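Local coordinates for protein putative hexose oxidase (Nonomuraea sp. ATCC 39727, PDB 5AWV) that probably oxidises the sugar of teicoplanin-type glycopeptide antibiotics, using a covalently bound FAD cofactor, at residues 181-186 / 224-229. Numbering follows the deposited sequence.
Sequences AVEVVV and VTKYWM. With FAD (flavin-adenine dinucleotide), chain M.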
ATOM      1  N   ALA A 181      -4.192 -11.875 -11.962  1.00 14.42           N
ATOM      2  CA  ALA A 181      -5.633 -11.667 -12.096  1.00 14.96           C
ATOM      3  C   ALA A 181      -6.249 -10.965 -10.964  1.00 14.48           C
ATOM      4  O   ALA A 181      -5.752 -11.016  -9.831  1.00 14.95           O
ATOM      5  CB  ALA A 181      -6.372 -13.007 -12.264  1.00 14.16           C
ATOM      6  N   VAL A 182      -7.402 -10.391 -11.206  1.00 13.52           N
ATOM      7  CA  VAL A 182      -8.189  -9.784 -10.187  1.00 16.61           C
ATOM      8  C   VAL A 182      -9.645 -10.238 -10.293  1.00 16.10           C
ATOM      9  O   VAL A 182     -10.142 -10.397 -11.397  1.00 17.97           O
ATOM     10  CB  VAL A 182      -8.347  -8.249 -10.226  1.00 18.47           C
ATOM     11  CG1 VAL A 182      -7.221  -7.534  -9.538  1.00 22.12           C
ATOM     12  CG2 VAL A 182      -8.538  -7.696 -11.659  1.00 16.49           C
ATOM     13  N   GLU A 183     -10.331 -10.273  -9.172  1.00 14.65           N
ATOM     14  CA  GLU A 183     -11.777 -10.413  -9.063  1.00 17.22           C
ATOM     15  C   GLU A 183     -12.314  -9.128  -8.521  1.00 18.95           C
ATOM     16  O   GLU A 183     -11.888  -8.633  -7.506  1.00 16.31           O
ATOM     17  CB  GLU A 183     -12.183 -11.558  -8.120  1.00 19.35           C
ATOM     18  CG  GLU A 183     -13.691 -11.810  -8.108  1.00 19.28           C
ATOM     19  CD  GLU A 183     -14.110 -12.934  -7.105  1.00 24.70           C
ATOM     20  OE1 GLU A 183     -14.081 -12.803  -5.856  1.00 25.86           O
ATOM     21  OE2 GLU A 183     -14.500 -13.954  -7.580  1.00 26.04           O
ATOM     22  N   VAL A 184     -13.216  -8.501  -9.270  1.00 17.62           N
ATOM     23  CA  VAL A 184     -13.711  -7.177  -8.950  1.00 15.45           C
ATOM     24  C   VAL A 184     -15.231  -7.185  -9.016  1.00 17.00           C
ATOM     25  O   VAL A 184     -15.817  -7.775  -9.966  1.00 16.92           O
ATOM     26  CB  VAL A 184     -13.238  -6.163  -9.998  1.00 16.03           C
ATOM     27  CG1 VAL A 184     -13.468  -4.739  -9.487  1.00 16.39           C
ATOM     28  CG2 VAL A 184     -11.753  -6.386 -10.296  1.00 18.86           C
ATOM     29  N   VAL A 185     -15.850  -6.495  -8.062  1.00 16.63           N
ATOM     30  CA  VAL A 185     -17.271  -6.238  -8.059  1.00 17.93           C
ATOM     31  C   VAL A 185     -17.469  -4.827  -8.666  1.00 20.15           C
ATOM     32  O   VAL A 185     -16.988  -3.837  -8.129  1.00 20.48           O
ATOM     33  CB  VAL A 185     -17.881  -6.362  -6.686  1.00 19.78           C
ATOM     34  CG1 VAL A 185     -19.304  -5.877  -6.634  1.00 20.81           C
ATOM     35  CG2 VAL A 185     -17.768  -7.787  -6.175  1.00 18.12           C
ATOM     36  N   VAL A 186     -18.093  -4.790  -9.829  1.00 17.53           N
ATOM     37  CA  VAL A 186     -18.380  -3.571 -10.558  1.00 22.42           C
ATOM     38  C   VAL A 186     -19.886  -3.307 -10.655  1.00 24.71           C
ATOM     39  O   VAL A 186     -20.670  -4.229 -10.468  1.00 24.79           O
ATOM     40  CB  VAL A 186     -17.813  -3.654 -12.008  1.00 24.03           C
ATOM     41  CG1 VAL A 186     -16.289  -3.806 -11.963  1.00 22.26           C
ATOM     42  CG2 VAL A 186     -18.456  -4.799 -12.829  1.00 23.95           C
ATOM     43  N   VAL A 224     -12.103  -4.633  -5.429  1.00 15.84           N
ATOM     44  CA  VAL A 224     -11.318  -5.825  -5.624  1.00 14.38           C
ATOM     45  C   VAL A 224     -11.608  -6.723  -4.454  1.00 14.84           C
ATOM     46  O   VAL A 224     -11.412  -6.310  -3.313  1.00 14.45           O
ATOM     47  CB  VAL A 224      -9.813  -5.538  -5.633  1.00 14.52           C
ATOM     48  CG1 VAL A 224      -9.007  -6.855  -5.759  1.00 15.24           C
ATOM     49  CG2 VAL A 224      -9.492  -4.582  -6.739  1.00 15.83           C
ATOM     50  N   THR A 225     -12.003  -7.976  -4.730  1.00 15.40           N
ATOM     51  CA  THR A 225     -12.252  -8.954  -3.682  1.00 15.92           C
ATOM     52  C   THR A 225     -11.222 -10.049  -3.628  1.00 16.48           C
ATOM     53  O   THR A 225     -11.128 -10.715  -2.590  1.00 16.79           O
ATOM     54  CB  THR A 225     -13.677  -9.599  -3.894  1.00 16.67           C
ATOM     55  OG1 THR A 225     -13.744 -10.154  -5.200  1.00 18.31           O
ATOM     56  CG2 THR A 225     -14.691  -8.541  -3.799  1.00 15.20           C
ATOM     57  N   LYS A 226     -10.457 -10.252  -4.704  1.00 16.20           N
ATOM     58  CA  LYS A 226      -9.321 -11.169  -4.744  1.00 16.44           C
ATOM     59  C   LYS A 226      -8.231 -10.650  -5.726  1.00 17.23           C
ATOM     60  O   LYS A 226      -8.553 -10.120  -6.825  1.00 16.62           O
ATOM     61  CB  LYS A 226      -9.679 -12.613  -5.253  1.00 16.30           C
ATOM     62  CG  LYS A 226     -10.917 -13.241  -4.559  1.00 18.41           C
ATOM     63  CD  LYS A 226     -11.130 -14.676  -5.016  1.00 21.33           C
ATOM     64  CE  LYS A 226     -12.200 -15.494  -4.281  1.00 22.85           C
ATOM     65  NZ  LYS A 226     -13.326 -14.666  -3.807  1.00 26.14           N
ATOM     66  N   TYR A 227      -6.975 -10.897  -5.367  1.00 15.23           N
ATOM     67  CA  TYR A 227      -5.818 -10.745  -6.272  1.00 15.40           C
ATOM     68  C   TYR A 227      -5.170 -12.096  -6.429  1.00 16.19           C
ATOM     69  O   TYR A 227      -5.067 -12.812  -5.437  1.00 16.49           O
ATOM     70  CB  TYR A 227      -4.770  -9.821  -5.668  1.00 16.02           C
ATOM     71  CG  TYR A 227      -5.116  -8.365  -5.518  1.00 12.35           C
ATOM     72  CD1 TYR A 227      -5.028  -7.485  -6.599  1.00 13.53           C
ATOM     73  CD2 TYR A 227      -5.455  -7.830  -4.294  1.00 15.30           C
ATOM     74  CE1 TYR A 227      -5.327  -6.118  -6.463  1.00 14.09           C
ATOM     75  CE2 TYR A 227      -5.693  -6.439  -4.140  1.00 13.93           C
ATOM     76  CZ  TYR A 227      -5.636  -5.597  -5.243  1.00 13.57           C
ATOM     77  OH  TYR A 227      -5.854  -4.192  -5.116  1.00 14.85           O
ATOM     78  N   TRP A 228      -4.759 -12.444  -7.648  1.00 13.11           N
ATOM     79  CA  TRP A 228      -3.937 -13.609  -7.882  1.00 14.58           C
ATOM     80  C   TRP A 228      -2.598 -13.199  -8.410  1.00 14.28           C
ATOM     81  O   TRP A 228      -2.506 -12.452  -9.411  1.00 12.92           O
ATOM     82  CB  TRP A 228      -4.562 -14.593  -8.887  1.00 13.86           C
ATOM     83  CG  TRP A 228      -5.728 -15.365  -8.353  1.00 14.53           C
ATOM     84  CD1 TRP A 228      -5.706 -16.582  -7.729  1.00 17.35           C
ATOM     85  CD2 TRP A 228      -7.105 -15.025  -8.477  1.00 15.41           C
ATOM     86  NE1 TRP A 228      -6.993 -16.995  -7.452  1.00 15.94           N
ATOM     87  CE2 TRP A 228      -7.859 -16.064  -7.906  1.00 16.50           C
ATOM     88  CE3 TRP A 228      -7.774 -13.928  -9.007  1.00 15.78           C
ATOM     89  CZ2 TRP A 228      -9.286 -16.046  -7.859  1.00 18.45           C
ATOM     90  CZ3 TRP A 228      -9.163 -13.922  -9.005  1.00 15.99           C
ATOM     91  CH2 TRP A 228      -9.906 -14.988  -8.445  1.00 16.43           C
ATOM     92  N   MET A 229      -1.572 -13.721  -7.774  1.00 13.52           N
ATOM     93  CA  MET A 229      -0.160 -13.261  -8.001  1.00 13.71           C
ATOM     94  C   MET A 229       0.689 -14.438  -8.457  1.00 14.67           C
ATOM     95  O   MET A 229       0.632 -15.523  -7.848  1.00 15.48           O
ATOM     96  CB  MET A 229       0.442 -12.702  -6.698  1.00 13.67           C
ATOM     97  CG  MET A 229      -0.411 -11.733  -5.925  1.00 15.30           C
ATOM     98  SD  MET A 229      -0.786 -10.234  -6.856  1.00 18.43           S
ATOM     99  CE  MET A 229       0.828  -9.445  -6.790  1.00 19.65           C
TER
HETATM  100  PA  FAD M 601      -6.985   2.095   2.287  1.00 15.20           P
HETATM  101  O1A FAD M 601      -6.923   3.449   2.963  1.00 14.06           O
HETATM  102  O2A FAD M 601      -7.766   1.004   2.858  1.00 14.49           O
HETATM  103  O5B FAD M 601      -7.374   2.263   0.763  1.00 13.81           O
HETATM  104  C5B FAD M 601      -6.718   3.219  -0.138  1.00 14.19           C
HETATM  105  C4B FAD M 601      -7.596   3.493  -1.318  1.00 13.42           C
HETATM  106  O4B FAD M 601      -7.869   2.329  -2.107  1.00 13.89           O
HETATM  107  C3B FAD M 601      -8.975   4.099  -1.011  1.00 14.41           C
HETATM  108  O3B FAD M 601      -9.497   4.949  -2.062  1.00 15.13           O
HETATM  109  C2B FAD M 601      -9.763   2.832  -0.878  1.00 15.72           C
HETATM  110  O2B FAD M 601     -11.121   3.095  -1.002  1.00 15.73           O
HETATM  111  C1B FAD M 601      -9.212   1.961  -1.957  1.00 14.42           C
HETATM  112  N9A FAD M 601      -9.392   0.561  -1.651  1.00 14.60           N
HETATM  113  C8A FAD M 601      -9.034  -0.144  -0.571  1.00 16.38           C
HETATM  114  N7A FAD M 601      -9.314  -1.459  -0.709  1.00 16.17           N
HETATM  115  C5A FAD M 601      -9.847  -1.622  -1.913  1.00 15.61           C
HETATM  116  C6A FAD M 601     -10.433  -2.756  -2.658  1.00 14.82           C
HETATM  117  N6A FAD M 601     -10.445  -3.951  -2.074  1.00 14.39           N
HETATM  118  N1A FAD M 601     -10.893  -2.500  -3.919  1.00 14.83           N
HETATM  119  C2A FAD M 601     -10.877  -1.244  -4.454  1.00 17.11           C
HETATM  120  N3A FAD M 601     -10.396  -0.143  -3.815  1.00 14.14           N
HETATM  121  C4A FAD M 601      -9.930  -0.304  -2.543  1.00 16.31           C
HETATM  122  N1  FAD M 601       3.476   2.268  -0.591  1.00 16.22           N
HETATM  123  C2  FAD M 601       4.504   1.662  -1.257  1.00 17.14           C
HETATM  124  O2  FAD M 601       4.351   1.354  -2.461  1.00 17.08           O
HETATM  125  N3  FAD M 601       5.666   1.352  -0.661  1.00 19.34           N
HETATM  126  C4  FAD M 601       5.850   1.499   0.667  1.00 19.42           C
HETATM  127  O4  FAD M 601       6.922   1.165   1.219  1.00 22.02           O
HETATM  128  C4X FAD M 601       4.776   2.110   1.462  1.00 20.26           C
HETATM  129  N5  FAD M 601       4.880   2.304   2.824  1.00 23.08           N
HETATM  130  C5X FAD M 601       3.845   2.782   3.582  1.00 22.81           C
HETATM  131  C6  FAD M 601       4.014   2.879   4.979  1.00 25.87           C
HETATM  132  C7  FAD M 601       2.929   3.480   5.671  1.00 22.79           C
HETATM  133  C7M FAD M 601       3.053   3.663   7.206  1.00 26.94           C
HETATM  134  C8  FAD M 601       1.637   3.902   4.998  1.00 19.07           C
HETATM  135  C8M FAD M 601       0.413   4.279   5.797  1.00 17.55           C
HETATM  136  C9  FAD M 601       1.525   3.708   3.604  1.00 17.27           C
HETATM  137  C9A FAD M 601       2.569   3.203   2.886  1.00 18.22           C
HETATM  138  N10 FAD M 601       2.510   3.017   1.478  1.00 18.43           N
HETATM  139  C10 FAD M 601       3.549   2.459   0.752  1.00 17.50           C
HETATM  140  C1' FAD M 601       1.299   3.451   0.707  1.00 16.86           C
HETATM  141  C2' FAD M 601       0.333   2.352   0.468  1.00 13.79           C
HETATM  142  O2' FAD M 601       0.847   1.602  -0.616  1.00 11.93           O
HETATM  143  C3' FAD M 601      -0.910   3.043   0.048  1.00 13.52           C
HETATM  144  O3' FAD M 601      -1.255   3.902   1.137  1.00 13.70           O
HETATM  145  C4' FAD M 601      -2.039   2.010  -0.217  1.00 13.40           C
HETATM  146  O4' FAD M 601      -3.000   2.655  -1.057  1.00 13.29           O
HETATM  147  C5' FAD M 601      -2.685   1.652   1.097  1.00 14.44           C
HETATM  148  O5' FAD M 601      -3.653   0.601   0.908  1.00 13.95           O
HETATM  149  P   FAD M 601      -4.645   0.265   2.077  1.00 13.88           P
HETATM  150  O1P FAD M 601      -5.465  -0.875   1.715  1.00 13.05           O
HETATM  151  O2P FAD M 601      -3.963   0.141   3.411  1.00 13.87           O
HETATM  152  O3P FAD M 601      -5.411   1.668   2.181  1.00 13.87           O
HETATM  153  O   HOH W   1     -15.631 -15.640  -5.896  1.00 49.12           O
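Glu183 OE1 takes two donors from the facing strand. Thr225 OG1 comes to its anti lone pair at 2.7 Å. Lys226 NZ forms a salt bridge on the syn side, 30° out of the carboxylate plane. The hydroxyl of Thr67 hydrogen-bonds to the same OE1, while a water links Glu183 OE2 to Lys226 NZ. With CG anti to the backbone N (chi1 -174°), the extended glutamate carries its carboxylate out beside Lys226, where an acid suits a place between an ammonium and a hydroxyl. Both donors reach one oxygen because Thr225 and Lys226 form a classic beta bulge opposite Glu183: Glu183 N binds Lys226 O, and Thr225 N binds Glu183 O at 2.9 Å. Beyond it, small Ala181 lets the indole of Trp228 come close, its CB 3.7 Å from CE3, and Lys226 CB covers one indole face. On the other side of the sheet, Val182 CG1 meets Tyr227 CD1 at 3.7 Å, and Val224 CG1 lies over the tyrosine ring centre. Just before the bulge, Val224 N donates to FAD N1A. Val224 O accepts from FAD N6A at 2.8 Å. This antiparallel pair thus reads the adenine edge through main-chain atoms, and the shared carboxylate oxygen would be expected to favour an ionised Glu183.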